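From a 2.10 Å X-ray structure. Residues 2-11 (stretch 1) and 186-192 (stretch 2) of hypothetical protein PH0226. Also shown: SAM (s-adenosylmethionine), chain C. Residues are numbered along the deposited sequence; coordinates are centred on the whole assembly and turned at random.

Stretch 1, residues 2-11: GFKEYYRVFP
Stretch 2 186-192: SFRVRFN

Residues 2-11 and 186-192 of PH0226, whose touching residues are at least 177 positions apart in sequence, pack as a short helix against an extended strand. Phe-3 occupies the N-cap position (phi/psi -158/179), residues 4-9 are helical, and Phe-10 leaves helical geometry at -101/142. The helix is held by Tyr-7 N to Phe-3 O (3.0 Å), Arg-8 N to Lys-4 O (2.9 Å) and Val-9 N to Glu-5 O (2.9 Å), with a weak bond from Phe-10 N to Tyr-6 O (3.3 Å). In stretch 2, Ser-186 and Phe-187 lead into the strand 188-192, with phi between -136° and -79° and psi between 125° and 150°. The CA atoms of Gly-2 and Phe-191 lie 5.9 Å apart and those of Glu-5 and Phe-187 7.7 Å apart, so the chains run in opposite senses.

No hydrogen bond crosses the contact, which buries 437 Å², both sides summed, and rests on the fit of side chains. Phe-187 is the main bump, with 108 Å² covered. Its CB points toward the helix, and chi1 of 67° (p) with chi2 of -71° sets the ring in a hollow lined by Phe-3, Glu-5, Tyr-6, Val-9 and Phe-10. Glu-5, also directed toward the strand (chi1 t), lays its aliphatic portion over one ring face, CG standing 3.7 Å from the Phe-187 centroid and 21° off the normal. Its carboxylate meets Arg-8 in a salt bridge, OE2 to NH2 3.1 Å. At the ring's edge, Phe-3 CZ approaches Phe-187 CD2 at 3.6 Å, and Phe-10 CE1 approaches Phe-187 CZ at 3.9 Å. Tyr-6 CA lies 3.7 Å from Phe-187 CE2, while Val-9 CG2, a more distant part of the lining, is 4.3 Å from Phe-187 CZ.

Val-189 supplies a second, smaller bump. With chi1 t, its CG2 comes within 3.2 Å of Phe-3 CE1 and 3.8 Å of Tyr-6 CB, while its CG1 reaches 3.6 Å from Gly-2 CA. A compact branched residue can thus touch three neighbours at once. Phe-3 leaves its backbone sideways, but the p rotamer (chi1 76°, chi2 -7°) brings its ring back to the strand, where CZ is also 3.0 Å from Arg-188 O.

Farther along, Tyr-6 (chi1 174°, chi2 73°) and Phe-191 (chi1 -64°, chi2 -76°) interlock edge-to-face. The edge of Phe-191 meets the face of Tyr-6, with centroids 5.3 Å apart, planes at 76° and Tyr-6 CZ 3.8 Å from Phe-191 CZ. Val-189 and Phe-191 are both buried, which suits their apolar side chains. Gly-2 fits closely beside the Phe-191 ring, its N 3.7 Å from Phe-191 CD1; an ideal CB there would clash with Tyr-7 OH at 3.0 Å.

The outward residues complete the pattern. Arg-188 directs its CB away from the helix, and exposed Lys-4 is out of reach. Tyr-7 is buried; its CB points away from the strand, though the end of its side chain comes nearer, and its OH lies 3.4 Å from SD of the bound S-adenosylmethionine.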

# COMPACT_ATOMS: atom_id res chain seq x y z
N GLY A 2 -12.97 2.12 -16.89
CA GLY A 2 -13.39 1.89 -15.48
C GLY A 2 -14.68 2.64 -15.19
O GLY A 2 -15.12 3.43 -16.02
N PHE A 3 -15.28 2.40 -14.03
CA PHE A 3 -16.51 3.08 -13.67
C PHE A 3 -16.85 3.14 -12.17
O PHE A 3 -16.11 2.61 -11.33
CB PHE A 3 -17.69 2.49 -14.46
CG PHE A 3 -18.17 1.15 -13.98
CD1 PHE A 3 -17.50 0.45 -12.99
CD2 PHE A 3 -19.33 0.59 -14.52
CE1 PHE A 3 -17.97 -0.79 -12.55
CE2 PHE A 3 -19.81 -0.64 -14.10
CZ PHE A 3 -19.13 -1.33 -13.11
N LYS A 4 -17.96 3.80 -11.86
CA LYS A 4 -18.44 3.99 -10.49
C LYS A 4 -18.32 2.80 -9.53
O LYS A 4 -17.68 2.90 -8.49
CB LYS A 4 -19.89 4.49 -10.52
CG LYS A 4 -20.47 4.84 -9.15
CD LYS A 4 -21.90 5.37 -9.28
CE LYS A 4 -22.60 5.46 -7.93
NZ LYS A 4 -21.94 6.41 -7.00
N GLU A 5 -18.94 1.68 -9.87
CA GLU A 5 -18.88 0.51 -8.99
C GLU A 5 -17.47 -0.03 -8.82
O GLU A 5 -17.04 -0.37 -7.72
CB GLU A 5 -19.79 -0.60 -9.52
CG GLU A 5 -19.67 -1.91 -8.76
CD GLU A 5 -20.98 -2.67 -8.72
OE1 GLU A 5 -21.62 -2.82 -9.79
OE2 GLU A 5 -21.36 -3.13 -7.62
N TYR A 6 -16.74 -0.11 -9.93
CA TYR A 6 -15.37 -0.59 -9.91
C TYR A 6 -14.53 0.18 -8.90
O TYR A 6 -13.72 -0.40 -8.19
CB TYR A 6 -14.78 -0.43 -11.30
CG TYR A 6 -13.31 -0.74 -11.42
CD1 TYR A 6 -12.85 -2.06 -11.37
CD2 TYR A 6 -12.38 0.28 -11.66
CE1 TYR A 6 -11.50 -2.35 -11.55
CE2 TYR A 6 -11.04 -0.01 -11.84
CZ TYR A 6 -10.60 -1.32 -11.79
OH TYR A 6 -9.28 -1.61 -12.05
N TYR A 7 -14.71 1.50 -8.87
CA TYR A 7 -13.94 2.33 -7.96
C TYR A 7 -14.47 2.29 -6.52
O TYR A 7 -13.69 2.38 -5.57
CB TYR A 7 -13.88 3.78 -8.47
CG TYR A 7 -13.00 3.94 -9.69
CD1 TYR A 7 -11.66 3.55 -9.66
CD2 TYR A 7 -13.50 4.46 -10.89
CE1 TYR A 7 -10.84 3.67 -10.79
CE2 TYR A 7 -12.69 4.58 -12.02
CZ TYR A 7 -11.36 4.18 -11.96
OH TYR A 7 -10.56 4.30 -13.07
N ARG A 8 -15.78 2.15 -6.37
CA ARG A 8 -16.38 2.08 -5.03
C ARG A 8 -15.95 0.79 -4.34
O ARG A 8 -15.67 0.78 -3.14
CB ARG A 8 -17.91 2.13 -5.14
CG ARG A 8 -18.63 1.96 -3.80
CD ARG A 8 -20.14 2.20 -3.92
NE ARG A 8 -20.77 1.30 -4.89
CZ ARG A 8 -20.84 -0.02 -4.77
NH1 ARG A 8 -20.31 -0.62 -3.72
NH2 ARG A 8 -21.42 -0.74 -5.72
N VAL A 9 -15.89 -0.29 -5.11
CA VAL A 9 -15.51 -1.60 -4.59
C VAL A 9 -14.03 -1.76 -4.21
O VAL A 9 -13.72 -2.32 -3.16
CB VAL A 9 -15.88 -2.71 -5.60
CG1 VAL A 9 -15.13 -3.99 -5.28
CG2 VAL A 9 -17.38 -2.96 -5.55
N PHE A 10 -13.12 -1.27 -5.05
CA PHE A 10 -11.69 -1.39 -4.77
C PHE A 10 -11.07 -0.10 -4.22
O PHE A 10 -11.42 0.99 -4.66
CB PHE A 10 -10.93 -1.83 -6.02
CG PHE A 10 -11.45 -3.10 -6.63
CD1 PHE A 10 -12.39 -3.06 -7.65
CD2 PHE A 10 -11.03 -4.33 -6.14
CE1 PHE A 10 -12.90 -4.23 -8.20
CE2 PHE A 10 -11.54 -5.52 -6.68
CZ PHE A 10 -12.48 -5.47 -7.70
N PRO A 11 -10.14 -0.23 -3.26
CA PRO A 11 -9.47 0.91 -2.64
C PRO A 11 -8.25 1.42 -3.39
O PRO A 11 -7.81 2.56 -3.18
CB PRO A 11 -9.09 0.36 -1.27
CG PRO A 11 -8.70 -1.04 -1.61
CD PRO A 11 -9.81 -1.48 -2.55
N SER A 186 -23.02 -9.49 -9.08
CA SER A 186 -21.69 -9.06 -9.50
C SER A 186 -21.79 -7.80 -10.36
O SER A 186 -22.80 -7.11 -10.33
CB SER A 186 -21.02 -10.17 -10.31
OG SER A 186 -21.77 -10.44 -11.49
N PHE A 187 -20.73 -7.52 -11.11
CA PHE A 187 -20.71 -6.34 -11.98
C PHE A 187 -19.66 -6.46 -13.07
O PHE A 187 -18.68 -7.19 -12.93
CB PHE A 187 -20.46 -5.07 -11.16
CG PHE A 187 -19.08 -4.98 -10.56
CD1 PHE A 187 -18.73 -5.80 -9.49
CD2 PHE A 187 -18.15 -4.06 -11.03
CE1 PHE A 187 -17.47 -5.70 -8.90
CE2 PHE A 187 -16.90 -3.95 -10.45
CZ PHE A 187 -16.55 -4.77 -9.38
N ARG A 188 -19.87 -5.72 -14.16
CA ARG A 188 -18.96 -5.74 -15.29
C ARG A 188 -18.39 -4.36 -15.60
O ARG A 188 -19.03 -3.34 -15.36
CB ARG A 188 -19.67 -6.27 -16.54
CG ARG A 188 -20.08 -7.72 -16.45
CD ARG A 188 -20.95 -8.15 -17.63
NE ARG A 188 -22.17 -7.36 -17.73
CZ ARG A 188 -22.29 -6.22 -18.42
NH1 ARG A 188 -21.26 -5.73 -19.09
NH2 ARG A 188 -23.45 -5.57 -18.43
N VAL A 189 -17.17 -4.34 -16.13
CA VAL A 189 -16.51 -3.10 -16.49
C VAL A 189 -15.86 -3.27 -17.85
O VAL A 189 -15.28 -4.32 -18.13
CB VAL A 189 -15.41 -2.72 -15.47
CG1 VAL A 189 -14.87 -1.33 -15.78
CG2 VAL A 189 -15.95 -2.78 -14.06
N ARG A 190 -15.97 -2.26 -18.70
CA ARG A 190 -15.34 -2.30 -20.01
C ARG A 190 -14.15 -1.33 -19.99
O ARG A 190 -14.30 -0.17 -19.64
CB ARG A 190 -16.33 -1.89 -21.12
CG ARG A 190 -15.67 -1.70 -22.48
CD ARG A 190 -16.68 -1.55 -23.62
NE ARG A 190 -17.22 -2.84 -24.03
CZ ARG A 190 -18.40 -3.32 -23.67
NH1 ARG A 190 -18.79 -4.51 -24.11
NH2 ARG A 190 -19.21 -2.59 -22.90
N PHE A 191 -12.98 -1.84 -20.34
CA PHE A 191 -11.76 -1.04 -20.36
C PHE A 191 -11.26 -0.86 -21.78
O PHE A 191 -11.41 -1.76 -22.60
CB PHE A 191 -10.63 -1.74 -19.59
CG PHE A 191 -10.89 -1.93 -18.13
CD1 PHE A 191 -10.78 -0.87 -17.24
CD2 PHE A 191 -11.20 -3.20 -17.63
CE1 PHE A 191 -10.98 -1.07 -15.87
CE2 PHE A 191 -11.40 -3.40 -16.27
CZ PHE A 191 -11.29 -2.34 -15.38
N ASN A 192 -10.65 0.29 -22.07
CA ASN A 192 -10.04 0.50 -23.38
C ASN A 192 -8.73 -0.26 -23.24
O ASN A 192 -8.03 -0.09 -22.24
CB ASN A 192 -9.76 1.98 -23.64
CG ASN A 192 -10.98 2.74 -24.10
OD1 ASN A 192 -11.48 2.52 -25.20
ND2 ASN A 192 -11.47 3.65 -23.26
N SAM C . -3.94 9.19 -11.33
CA SAM C . -4.88 8.45 -10.43
C SAM C . -4.08 7.60 -9.44
O SAM C . -4.48 7.52 -8.28
OXT SAM C . -3.04 7.04 -9.92
CB SAM C . -5.73 7.56 -11.28
CG SAM C . -7.00 7.22 -10.68
SD SAM C . -8.06 6.12 -11.70
CE SAM C . -7.20 4.69 -11.88
C5' SAM C . -8.31 7.01 -13.24
C4' SAM C . -9.02 8.46 -13.15
O4' SAM C . -9.12 9.03 -14.50
C3' SAM C . -10.47 8.40 -12.70
O3' SAM C . -10.30 9.09 -11.37
C2' SAM C . -11.31 9.32 -13.53
O2' SAM C . -12.29 10.16 -13.01
C1' SAM C . -10.18 9.96 -14.41
N9 SAM C . -10.66 10.34 -15.75
C8 SAM C . -11.33 9.63 -16.74
N7 SAM C . -11.58 10.34 -17.82
C5 SAM C . -11.06 11.57 -17.54
C6 SAM C . -10.98 12.83 -18.28
N6 SAM C . -11.49 12.97 -19.52
N1 SAM C . -10.36 13.94 -17.68
C2 SAM C . -9.83 13.84 -16.42
N3 SAM C . -9.85 12.71 -15.65
C4 SAM C . -10.48 11.60 -16.26